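Local structure of insect group II chitinase (Ostrinia furnacalis, 5Y2B) at residues 7-12 against 343-348; 168-173 against 193-198; 327-332 against 365-370. The protein probably hydrolyses chitin, as a family 18 glycoside hydrolase of an insect, cutting the beta-1,4 links between its N-acetylglucosamine units. All coordinates share one frame; numbering follows the deposited sequence.

Contacts 1 and 2 each join two neighbouring parallel strands of the TIM barrel, and both are buried and reach the same N-acetylglucosamine of chain B where the strands give way to loops. They also touch each other through Tyr12, Ala169, Met344, Ala194, Trp346 and Tyr198. Contact 3 lies farther out, where two outer helices pack, buried on its apolar side and open to solvent at its Lys329 and Thr370 margin. Strand 342-346 follows the first of these helices and precedes the second, and Ile345 meets Ile368 and Leu365. Backbone bonds dominate the two strand pairs, with aromatic and sugar contacts added; aliphatic packing and one lysine bond make the helix pair.

Contact 1 (7-12 against 343-348); sequences YKLVCY and GMIWAL. With NAG (2-acetamido-2-deoxy-beta-D-glucopyranose), chain B; NAG (2-acetamido-2-deoxy-beta-D-glucopyranose), chain C.
Tyr12 is the large bump of this strand pair, and the hollow it fills is lined by Met344, Trp346 and the acetamide methyl of the chain B sugar. Its CG, anti to the carbonyl carbon (chi1 -85°), lies 3.5 Å from CE3 of Trp346, the two rings meeting obliquely with planes at 47°. Met344 sends CG, anti to its own backbone N, to the ring edge, 3.7 Å from Tyr12 CE1; the bend at chi2 turns SD beside the ring in an oblique Met-aromatic contact. Over one face of the tyrosine sits the sugar methyl, C8 being 3.3 Å from Tyr12 CZ. Trp346 offers one face to the same sugar, and its NE1 donates to O7 of the chain C sugar at 2.8 Å. On the Leu9 and Cys11 side, Cys11 CB rests against Leu348 CG at 3.7 Å, with Ile345 CG1 beside it. Parallel backbone bonds fix the register, Val10 N to Gly343 O at 2.8 Å among them. After the cis peptide before Ala347, the chain returns so that Leu348 N reaches Tyr12 O at 2.9 Å. The pair closes the TIM barrel, first strand beside last: strand 38-46 flanks one side and strand 244-257 the other, helix 363-373 covers Leu9, Ile345 and Leu348, Cys36 forms a disulfide with Cys11, and Asp124 of strand 122-126 bonds Tyr12 OH.

Contact 2 (168-173 against 193-198); sequences AAVSPN and IAVMTY. With NAG (2-acetamido-2-deoxy-beta-D-glucopyranose), chain B; NAG (2-acetamido-2-deoxy-beta-D-glucopyranose), chain D.
Ala194 N to Ala168 O, at 2.8 Å, begins the backbone bonding between these parallel barrel strands. Val170 N then gives to Ala194 O, and the last bond runs from Met196 N to Val170 O. Apolar packing accompanies them on both faces. Beside Ile193 and Val195, Val170 is the wedge: chi1 of -59° sets CG1 anti to the carbonyl carbon and leaves CG2 between the backbone N and that carbon, where it presses on Ile193 CG2 at 3.5 Å, tighter than an ordinary van der Waals contact. On the face of Ala169 and Ala194, Met196 SD lies 3.8 Å from Ala169 CB, while Met196 CE curls back to Val170 O. Beyond the strands, Pro172 lays its ring against the turn, CG 3.1 Å from Met196 O, whose hydrogen bond comes from Tyr198 N. Polar contacts to sugar come last. Tyr198 OH donates to O7 of the chain B sugar at 2.6 Å, that oxygen lying at the edge of the ring in its plane; Asn173 ND2 donates to O7 of the chain D sugar at 3.0 Å. Asn173 OD1 meanwhile caps Met175 N, which should help fix the amide's rotation. The chemistry divides accordingly: apolar side chains and backbone hydrogen bonds hold the barrel wall, while the hydroxyl of Tyr198 and the amide of Asn173 bind acetamide carbonyls, consistent with an N-acetylated substrate.

Contact 3 (327-332 against 365-370); sequences IIKKKV and LNAIKT
Two helices of the outer layer of the TIM barrel pack here, Ile328 and Val332 of helix 325-337 meeting Ala367 and Ile368 of helix 363-373. The short segments run in broadly the same direction, their axes 9.0 Å apart at closest approach and crossing at -34°. Ile328 sends its CG2 branch across: lying anti to the backbone N and beside the carbonyl carbon, this methyl lands 3.4 Å from Ile368 CG1, closer than usual for two carbons, and 4.0 Å from Ala367 CB. The two isoleucine side chains cross at about a right angle. One turn further along, Val332 puts its CG2 against Ile368 CG2 at 4.1 Å, again with the side chains crosswise, so Ile368 is gripped through different branches by two residues of the other helix. Ala367 presents only its methyl to Ile328. At the more exposed margin Lys329 bridges the groove. Its chain runs extended through chi2 and chi3, then bends at the last torsion (chi4 -71°), bringing NZ 3.0 Å from Ala367 O, in the carbonyl plane and on a lone pair. NZ also lies 3.7 Å from Thr370 CB, and Glu371 offers it a weak, long ion pair. An alanine in place of Lys329 is likely to cost Ala367 O this side-chain donor and leave Glu371 without its weak ionic partner. Thr370 OG1 turns to its own helix and donates to Asn366 O, opposite the face used by Thr370 N. Inward, Ile368 rests on Ile345 of strand 342-346 and on Met248 and Met250 of strand 244-257, while Leu364 and Leu372 of helix 363-373 extend the apolar seam to Ile328 and Val332.

Contact 1 (7-12 against 343-348)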
loop_
_atom_site.group_PDB
_atom_site.type_symbol
_atom_site.label_atom_id
_atom_site.label_comp_id
_atom_site.label_asym_id
_atom_site.label_seq_id
_atom_site.Cartn_x
_atom_site.Cartn_y
_atom_site.Cartn_z
ATOM N N TYR A 7 -11.950 3.271 -13.945
ATOM C CA TYR A 7 -10.904 2.851 -13.015
ATOM C C TYR A 7 -10.973 3.636 -11.714
ATOM O O TYR A 7 -11.397 4.800 -11.689
ATOM C CB TYR A 7 -9.500 2.995 -13.635
ATOM C CG TYR A 7 -9.351 2.164 -14.898
ATOM C CD1 TYR A 7 -9.334 0.769 -14.821
ATOM C CD2 TYR A 7 -9.291 2.765 -16.157
ATOM C CE1 TYR A 7 -9.250 -0.011 -15.972
ATOM C CE2 TYR A 7 -9.199 1.994 -17.309
ATOM C CZ TYR A 7 -9.189 0.605 -17.207
ATOM O OH TYR A 7 -9.094 -0.185 -18.314
ATOM N N LYS A 8 -10.607 2.946 -10.624
ATOM C CA LYS A 8 -10.299 3.524 -9.325
ATOM C C LYS A 8 -8.823 3.905 -9.261
ATOM O O LYS A 8 -7.968 3.223 -9.824
ATOM C CB LYS A 8 -10.586 2.543 -8.190
ATOM C CG LYS A 8 -12.038 2.151 -8.023
ATOM C CD LYS A 8 -12.197 1.285 -6.816
ATOM C CE LYS A 8 -13.688 1.108 -6.499
ATOM N NZ LYS A 8 -14.322 0.265 -7.528
ATOM N N LEU A 9 -8.528 4.997 -8.560
ATOM C CA LEU A 9 -7.155 5.287 -8.149
ATOM C C LEU A 9 -7.221 5.538 -6.641
ATOM O O LEU A 9 -7.644 6.609 -6.195
ATOM C CB LEU A 9 -6.579 6.485 -8.918
ATOM C CG LEU A 9 -5.088 6.414 -9.215
ATOM C CD1 LEU A 9 -4.615 7.625 -10.056
ATOM C CD2 LEU A 9 -4.288 6.297 -7.895
ATOM N N VAL A 10 -6.797 4.558 -5.857
ATOM C CA VAL A 10 -6.924 4.603 -4.402
ATOM C C VAL A 10 -5.604 5.129 -3.838
ATOM O O VAL A 10 -4.559 4.503 -4.018
ATOM C CB VAL A 10 -7.277 3.205 -3.848
ATOM C CG1 VAL A 10 -7.460 3.194 -2.348
ATOM C CG2 VAL A 10 -8.545 2.681 -4.560
ATOM N N CYS A 11 -5.641 6.277 -3.169
ATOM C CA CYS A 11 -4.441 6.874 -2.595
ATOM C C CYS A 11 -4.448 6.724 -1.083
ATOM O O CYS A 11 -5.394 7.164 -0.423
ATOM C CB CYS A 11 -4.363 8.371 -2.914
ATOM S SG CYS A 11 -4.514 8.699 -4.623
ATOM N N TYR A 12 -3.383 6.157 -0.543
ATOM C CA TYR A 12 -3.208 6.145 0.895
ATOM C C TYR A 12 -2.635 7.492 1.352
ATOM O O TYR A 12 -1.649 8.000 0.784
ATOM C CB TYR A 12 -2.313 4.958 1.289
ATOM C CG TYR A 12 -3.113 3.672 1.438
ATOM C CD1 TYR A 12 -3.350 2.836 0.340
ATOM C CD2 TYR A 12 -3.702 3.332 2.669
ATOM C CE1 TYR A 12 -4.117 1.666 0.464
ATOM C CE2 TYR A 12 -4.457 2.182 2.809
ATOM C CZ TYR A 12 -4.658 1.346 1.703
ATOM O OH TYR A 12 -5.411 0.207 1.850
ATOM N N GLY A 343 -5.910 1.174 -9.951
ATOM C CA GLY A 343 -4.650 1.225 -9.212
ATOM C C GLY A 343 -4.716 1.789 -7.785
ATOM O O GLY A 343 -5.681 2.455 -7.392
ATOM N N MET A 344 -3.684 1.515 -7.000
ATOM C CA MET A 344 -3.557 2.019 -5.641
ATOM C C MET A 344 -2.112 2.474 -5.427
ATOM O O MET A 344 -1.184 1.809 -5.899
ATOM C CB MET A 344 -3.933 0.914 -4.633
ATOM C CG MET A 344 -3.674 1.233 -3.166
ATOM S SD MET A 344 -2.016 0.815 -2.577
ATOM C CE MET A 344 -2.207 -0.938 -2.159
ATOM N N ILE A 345 -1.888 3.561 -4.677
ATOM C CA ILE A 345 -0.507 3.936 -4.360
ATOM C C ILE A 345 -0.295 3.962 -2.852
ATOM O O ILE A 345 -1.152 4.423 -2.086
ATOM C CB ILE A 345 -0.084 5.287 -4.998
ATOM C CG1 ILE A 345 -0.903 6.433 -4.417
ATOM C CG2 ILE A 345 -0.238 5.219 -6.477
ATOM C CD1 ILE A 345 -0.263 7.774 -4.531
ATOM N N TRP A 346 0.862 3.457 -2.439
ATOM C CA TRP A 346 1.428 3.681 -1.116
ATOM C C TRP A 346 2.674 4.550 -1.314
ATOM O O TRP A 346 3.691 4.057 -1.828
ATOM C CB TRP A 346 1.820 2.358 -0.427
ATOM C CG TRP A 346 2.295 2.663 0.944
ATOM C CD1 TRP A 346 3.569 3.009 1.324
ATOM C CD2 TRP A 346 1.474 2.816 2.100
ATOM N NE1 TRP A 346 3.589 3.316 2.661
ATOM C CE2 TRP A 346 2.318 3.201 3.162
ATOM C CE3 TRP A 346 0.108 2.632 2.347
ATOM C CZ2 TRP A 346 1.844 3.408 4.446
ATOM C CZ3 TRP A 346 -0.359 2.848 3.619
ATOM C CH2 TRP A 346 0.502 3.225 4.656
ATOM N N ALA A 347 2.641 5.823 -0.916
ATOM C CA ALA A 347 1.526 6.629 -0.374
ATOM C C ALA A 347 1.686 8.067 -0.961
ATOM O O ALA A 347 2.726 8.377 -1.569
ATOM C CB ALA A 347 1.576 6.669 1.129
ATOM N N LEU A 348 0.671 8.919 -0.773
ATOM C CA LEU A 348 0.651 10.250 -1.387
ATOM C C LEU A 348 1.925 11.015 -1.101
ATOM O O LEU A 348 2.496 11.658 -1.993
ATOM C CB LEU A 348 -0.538 11.060 -0.854
ATOM C CG LEU A 348 -1.831 10.695 -1.570
ATOM C CD1 LEU A 348 -3.016 11.140 -0.716
ATOM C CD2 LEU A 348 -1.819 11.314 -2.980
HETATM C C1 NAG B . 1.998 -2.087 3.804
HETATM C C2 NAG B . 1.066 -1.406 4.863
HETATM C C3 NAG B . 1.779 -0.262 5.598
HETATM C C4 NAG B . 3.258 -0.236 5.222
HETATM C C5 NAG B . 3.433 -0.126 3.709
HETATM C C6 NAG B . 4.867 -0.329 3.287
HETATM C C7 NAG B . -0.431 -0.554 3.070
HETATM C C8 NAG B . -1.894 -0.234 2.714
HETATM N N2 NAG B . -0.220 -0.995 4.326
HETATM O O3 NAG B . 1.597 -0.479 6.996
HETATM O O4 NAG B . 3.898 0.956 5.668
HETATM O O5 NAG B . 2.653 -1.087 3.001
HETATM O O6 NAG B . 4.979 -0.200 1.885
HETATM O O7 NAG B . 0.495 -0.392 2.243
HETATM C C1 NAG C . 4.565 1.004 6.879
HETATM C C2 NAG C . 5.485 2.210 6.813
HETATM C C3 NAG C . 6.014 2.533 8.188
HETATM C C4 NAG C . 4.815 2.758 9.091
HETATM C C5 NAG C . 3.945 1.491 9.097
HETATM C C6 NAG C . 2.680 1.648 9.919
HETATM C C7 NAG C . 6.628 2.672 4.677
HETATM C C8 NAG C . 7.800 2.282 3.758
HETATM N N2 NAG C . 6.556 2.015 5.841
HETATM O O3 NAG C . 6.816 3.690 8.094
HETATM O O4 NAG C . 5.189 2.900 10.439
HETATM O O5 NAG C . 3.533 1.255 7.759
HETATM O O6 NAG C . 2.007 0.416 10.069
HETATM O O7 NAG C . 5.806 3.558 4.382
#

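Contact 2 (168-173 against 193-198)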
loop_
_atom_site.group_PDB
_atom_site.type_symbol
_atom_site.label_atom_id
_atom_site.label_comp_id
_atom_site.label_asym_id
_atom_site.label_seq_id
_atom_site.Cartn_x
_atom_site.Cartn_y
_atom_site.Cartn_z
ATOM N N ALA A 168 -10.160 -3.874 1.719
ATOM C CA ALA A 168 -9.021 -4.369 2.479
ATOM C C ALA A 168 -7.753 -4.303 1.644
ATOM O O ALA A 168 -7.799 -4.490 0.429
ATOM C CB ALA A 168 -9.250 -5.810 2.953
ATOM N N ALA A 169 -6.622 -4.022 2.312
ATOM C CA ALA A 169 -5.296 -4.158 1.720
ATOM C C ALA A 169 -4.777 -5.545 2.074
ATOM O O ALA A 169 -4.811 -5.942 3.239
ATOM C CB ALA A 169 -4.355 -3.070 2.239
ATOM N N VAL A 170 -4.316 -6.293 1.076
ATOM C CA VAL A 170 -4.047 -7.711 1.264
ATOM C C VAL A 170 -2.647 -8.060 0.770
ATOM O O VAL A 170 -2.119 -7.436 -0.156
ATOM C CB VAL A 170 -5.107 -8.569 0.543
ATOM C CG1 VAL A 170 -6.528 -8.266 1.074
ATOM C CG2 VAL A 170 -5.021 -8.347 -0.942
ATOM N N SER A 171 -2.066 -9.102 1.370
ATOM C CA SER A 171 -0.756 -9.594 0.969
ATOM C C SER A 171 -0.696 -9.970 -0.517
ATOM O O SER A 171 -1.663 -10.483 -1.081
ATOM C CB SER A 171 -0.380 -10.815 1.823
ATOM O OG SER A 171 0.741 -11.451 1.231
ATOM N N PRO A 172 0.448 -9.767 -1.170
ATOM C CA PRO A 172 0.683 -10.348 -2.503
ATOM C C PRO A 172 1.316 -11.731 -2.469
ATOM O O PRO A 172 1.628 -12.288 -3.533
ATOM C CB PRO A 172 1.672 -9.350 -3.121
ATOM C CG PRO A 172 2.608 -9.075 -1.967
ATOM C CD PRO A 172 1.644 -9.056 -0.690
ATOM N N ASN A 173 1.533 -12.264 -1.274
ATOM C CA ASN A 173 2.333 -13.462 -1.057
ATOM C C ASN A 173 1.427 -14.706 -1.085
ATOM O O ASN A 173 0.598 -14.917 -0.182
ATOM C CB ASN A 173 3.081 -13.323 0.271
ATOM C CG ASN A 173 4.072 -14.488 0.534
ATOM O OD1 ASN A 173 3.935 -15.607 0.009
ATOM N ND2 ASN A 173 5.068 -14.211 1.354
ATOM N N ILE A 193 -10.347 -4.798 -3.362
ATOM C CA ILE A 193 -9.273 -5.510 -2.676
ATOM C C ILE A 193 -7.985 -4.861 -3.170
ATOM O O ILE A 193 -7.661 -4.957 -4.357
ATOM C CB ILE A 193 -9.308 -7.017 -2.993
ATOM C CG1 ILE A 193 -10.611 -7.669 -2.464
ATOM C CG2 ILE A 193 -8.095 -7.711 -2.458
ATOM C CD1 ILE A 193 -10.860 -9.149 -2.892
ATOM N N ALA A 194 -7.300 -4.123 -2.304
ATOM C CA ALA A 194 -6.087 -3.400 -2.720
ATOM C C ALA A 194 -4.922 -4.364 -2.553
ATOM O O ALA A 194 -4.478 -4.634 -1.439
ATOM C CB ALA A 194 -5.901 -2.113 -1.913
ATOM N N VAL A 195 -4.495 -5.001 -3.639
ATOM C CA VAL A 195 -3.432 -5.994 -3.488
ATOM C C VAL A 195 -2.112 -5.235 -3.354
ATOM O O VAL A 195 -1.798 -4.370 -4.184
ATOM C CB VAL A 195 -3.388 -6.977 -4.666
ATOM C CG1 VAL A 195 -2.297 -7.973 -4.387
ATOM C CG2 VAL A 195 -4.749 -7.694 -4.845
ATOM N N MET A 196 -1.363 -5.512 -2.283
ATOM C CA MET A 196 -0.124 -4.769 -2.011
ATOM C C MET A 196 1.046 -5.399 -2.777
ATOM O O MET A 196 1.954 -6.027 -2.220
ATOM C CB MET A 196 0.141 -4.707 -0.516
ATOM C CG MET A 196 -0.945 -3.983 0.229
ATOM S SD MET A 196 -0.600 -3.874 2.009
ATOM C CE MET A 196 -0.904 -5.518 2.535
ATOM N N THR A 197 0.993 -5.208 -4.090
ATOM C CA THR A 197 1.964 -5.725 -5.051
ATOM C C THR A 197 3.316 -4.997 -4.967
ATOM O O THR A 197 3.806 -4.443 -5.955
ATOM C CB THR A 197 1.354 -5.638 -6.462
ATOM O OG1 THR A 197 0.567 -4.419 -6.573
ATOM C CG2 THR A 197 0.454 -6.867 -6.748
ATOM N N TYR A 198 3.917 -4.985 -3.778
ATOM C CA TYR A 198 5.216 -4.370 -3.552
ATOM C C TYR A 198 5.764 -4.982 -2.273
ATOM O O TYR A 198 5.123 -5.844 -1.664
ATOM C CB TYR A 198 5.107 -2.841 -3.473
ATOM C CG TYR A 198 3.964 -2.313 -2.644
ATOM C CD1 TYR A 198 3.984 -2.401 -1.257
ATOM C CD2 TYR A 198 2.872 -1.701 -3.244
ATOM C CE1 TYR A 198 2.945 -1.930 -0.483
ATOM C CE2 TYR A 198 1.819 -1.209 -2.472
ATOM C CZ TYR A 198 1.877 -1.341 -1.094
ATOM O OH TYR A 198 0.860 -0.856 -0.327
HETATM C C1 NAG B . 1.998 -2.087 3.804
HETATM C C2 NAG B . 1.066 -1.406 4.863
HETATM C C3 NAG B . 1.779 -0.262 5.598
HETATM C C4 NAG B . 3.258 -0.236 5.222
HETATM C C5 NAG B . 3.433 -0.126 3.709
HETATM C C6 NAG B . 4.867 -0.329 3.287
HETATM C C7 NAG B . -0.431 -0.554 3.070
HETATM C C8 NAG B . -1.894 -0.234 2.714
HETATM N N2 NAG B . -0.220 -0.995 4.326
HETATM O O3 NAG B . 1.597 -0.479 6.996
HETATM O O4 NAG B . 3.898 0.956 5.668
HETATM O O5 NAG B . 2.653 -1.087 3.001
HETATM O O6 NAG B . 4.979 -0.200 1.885
HETATM O O7 NAG B . 0.495 -0.392 2.243
HETATM C C1 NAG D . 8.397 -10.127 3.540
HETATM C C2 NAG D . 7.157 -9.561 2.884
HETATM C C3 NAG D . 7.076 -8.064 3.085
HETATM C C4 NAG D . 7.281 -7.712 4.545
HETATM C C5 NAG D . 8.539 -8.377 5.099
HETATM C C6 NAG D . 8.700 -8.166 6.587
HETATM C C7 NAG D . 6.259 -10.734 0.967
HETATM C C8 NAG D . 6.362 -10.989 -0.513
HETATM N N2 NAG D . 7.139 -9.866 1.471
HETATM O O3 NAG D . 5.790 -7.682 2.648
HETATM O O4 NAG D . 7.564 -6.329 4.627
HETATM O O5 NAG D . 8.441 -9.778 4.865
HETATM O O6 NAG D . 10.043 -8.343 6.961
HETATM O O7 NAG D . 5.406 -11.286 1.683
#

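Contact 3 (327-332 against 365-370)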
loop_
_atom_site.group_PDB
_atom_site.type_symbol
_atom_site.label_atom_id
_atom_site.label_comp_id
_atom_site.label_asym_id
_atom_site.label_seq_id
_atom_site.Cartn_x
_atom_site.Cartn_y
_atom_site.Cartn_z
ATOM N N ILE A 327 8.333 2.251 -15.744
ATOM C CA ILE A 327 7.724 0.988 -15.335
ATOM C C ILE A 327 6.279 1.196 -14.912
ATOM O O ILE A 327 5.438 0.305 -15.099
ATOM C CB ILE A 327 8.548 0.284 -14.232
ATOM C CG1 ILE A 327 8.240 -1.219 -14.219
ATOM C CG2 ILE A 327 8.307 0.849 -12.907
ATOM C CD1 ILE A 327 8.493 -1.886 -15.560
ATOM N N ILE A 328 5.947 2.383 -14.407
ATOM C CA ILE A 328 4.585 2.634 -13.960
ATOM C C ILE A 328 3.618 2.634 -15.144
ATOM O O ILE A 328 2.518 2.081 -15.056
ATOM C CB ILE A 328 4.523 3.953 -13.184
ATOM C CG1 ILE A 328 4.853 3.702 -11.718
ATOM C CG2 ILE A 328 3.140 4.559 -13.295
ATOM C CD1 ILE A 328 5.517 4.877 -11.063
ATOM N N LYS A 329 3.992 3.267 -16.259
ATOM C CA LYS A 329 3.143 3.195 -17.441
ATOM C C LYS A 329 2.956 1.751 -17.883
ATOM O O LYS A 329 1.868 1.362 -18.307
ATOM C CB LYS A 329 3.729 4.072 -18.559
ATOM C CG LYS A 329 3.830 5.557 -18.096
ATOM C CD LYS A 329 3.767 6.625 -19.217
ATOM C CE LYS A 329 3.235 8.032 -18.671
ATOM N NZ LYS A 329 1.738 8.228 -18.249
ATOM N N LYS A 330 3.984 0.934 -17.725
ATOM C CA LYS A 330 3.854 -0.483 -18.030
ATOM C C LYS A 330 2.867 -1.179 -17.077
ATOM O O LYS A 330 1.982 -1.928 -17.514
ATOM C CB LYS A 330 5.241 -1.121 -17.979
ATOM C CG LYS A 330 5.217 -2.503 -18.520
ATOM C CD LYS A 330 6.487 -2.924 -19.244
ATOM C CE LYS A 330 6.257 -4.325 -19.887
ATOM N NZ LYS A 330 7.519 -5.099 -20.156
ATOM N N LYS A 331 2.990 -0.915 -15.771
ATOM C CA LYS A 331 2.079 -1.497 -14.788
ATOM C C LYS A 331 0.648 -1.074 -15.047
ATOM O O LYS A 331 -0.284 -1.866 -14.853
ATOM C CB LYS A 331 2.489 -1.100 -13.370
ATOM C CG LYS A 331 3.803 -1.739 -12.952
ATOM C CD LYS A 331 4.136 -1.522 -11.481
ATOM C CE LYS A 331 5.430 -2.259 -11.122
ATOM N NZ LYS A 331 5.820 -2.027 -9.666
ATOM N N VAL A 332 0.448 0.172 -15.483
ATOM C CA VAL A 332 -0.919 0.633 -15.653
ATOM C C VAL A 332 -1.530 0.053 -16.923
ATOM O O VAL A 332 -2.711 -0.308 -16.922
ATOM C CB VAL A 332 -0.997 2.170 -15.595
ATOM C CG1 VAL A 332 -2.419 2.618 -15.759
ATOM C CG2 VAL A 332 -0.506 2.644 -14.245
ATOM N N LEU A 365 2.443 9.716 -9.551
ATOM C CA LEU A 365 0.989 9.649 -9.482
ATOM C C LEU A 365 0.354 10.288 -10.712
ATOM O O LEU A 365 -0.656 9.782 -11.211
ATOM C CB LEU A 365 0.508 10.275 -8.156
ATOM C CG LEU A 365 -0.975 10.247 -7.781
ATOM C CD1 LEU A 365 -1.620 8.870 -7.903
ATOM C CD2 LEU A 365 -1.233 10.860 -6.367
ATOM N N ASN A 366 0.967 11.339 -11.272
ATOM C CA ASN A 366 0.473 11.829 -12.547
ATOM C C ASN A 366 0.693 10.824 -13.656
ATOM O O ASN A 366 -0.129 10.743 -14.576
ATOM C CB ASN A 366 1.117 13.161 -12.907
ATOM C CG ASN A 366 0.330 14.325 -12.336
ATOM O OD1 ASN A 366 -0.820 14.572 -12.730
ATOM N ND2 ASN A 366 0.918 15.006 -11.356
ATOM N N ALA A 367 1.791 10.074 -13.614
ATOM C CA ALA A 367 1.987 9.054 -14.641
ATOM C C ALA A 367 0.875 8.004 -14.582
ATOM O O ALA A 367 0.382 7.559 -15.624
ATOM C CB ALA A 367 3.362 8.390 -14.498
ATOM N N ILE A 368 0.450 7.622 -13.370
ATOM C CA ILE A 368 -0.626 6.647 -13.215
ATOM C C ILE A 368 -1.938 7.216 -13.731
ATOM O O ILE A 368 -2.680 6.561 -14.485
ATOM C CB ILE A 368 -0.743 6.223 -11.739
ATOM C CG1 ILE A 368 0.539 5.523 -11.321
ATOM C CG2 ILE A 368 -2.028 5.368 -11.519
ATOM C CD1 ILE A 368 0.694 5.259 -9.825
ATOM N N LYS A 369 -2.256 8.438 -13.316
ATOM C CA LYS A 369 -3.487 9.061 -13.769
ATOM C C LYS A 369 -3.525 9.139 -15.290
ATOM O O LYS A 369 -4.546 8.820 -15.924
ATOM C CB LYS A 369 -3.628 10.451 -13.150
ATOM C CG LYS A 369 -4.704 11.310 -13.791
ATOM C CD LYS A 369 -4.888 12.618 -13.009
ATOM C CE LYS A 369 -5.759 13.618 -13.754
ATOM N NZ LYS A 369 -5.576 14.960 -13.123
ATOM N N THR A 370 -2.412 9.557 -15.890
ATOM C CA THR A 370 -2.419 9.808 -17.321
ATOM C C THR A 370 -2.573 8.505 -18.077
ATOM O O THR A 370 -3.277 8.442 -19.088
ATOM C CB THR A 370 -1.134 10.523 -17.734
ATOM O OG1 THR A 370 -1.148 11.846 -17.167
ATOM C CG2 THR A 370 -1.037 10.593 -19.284
#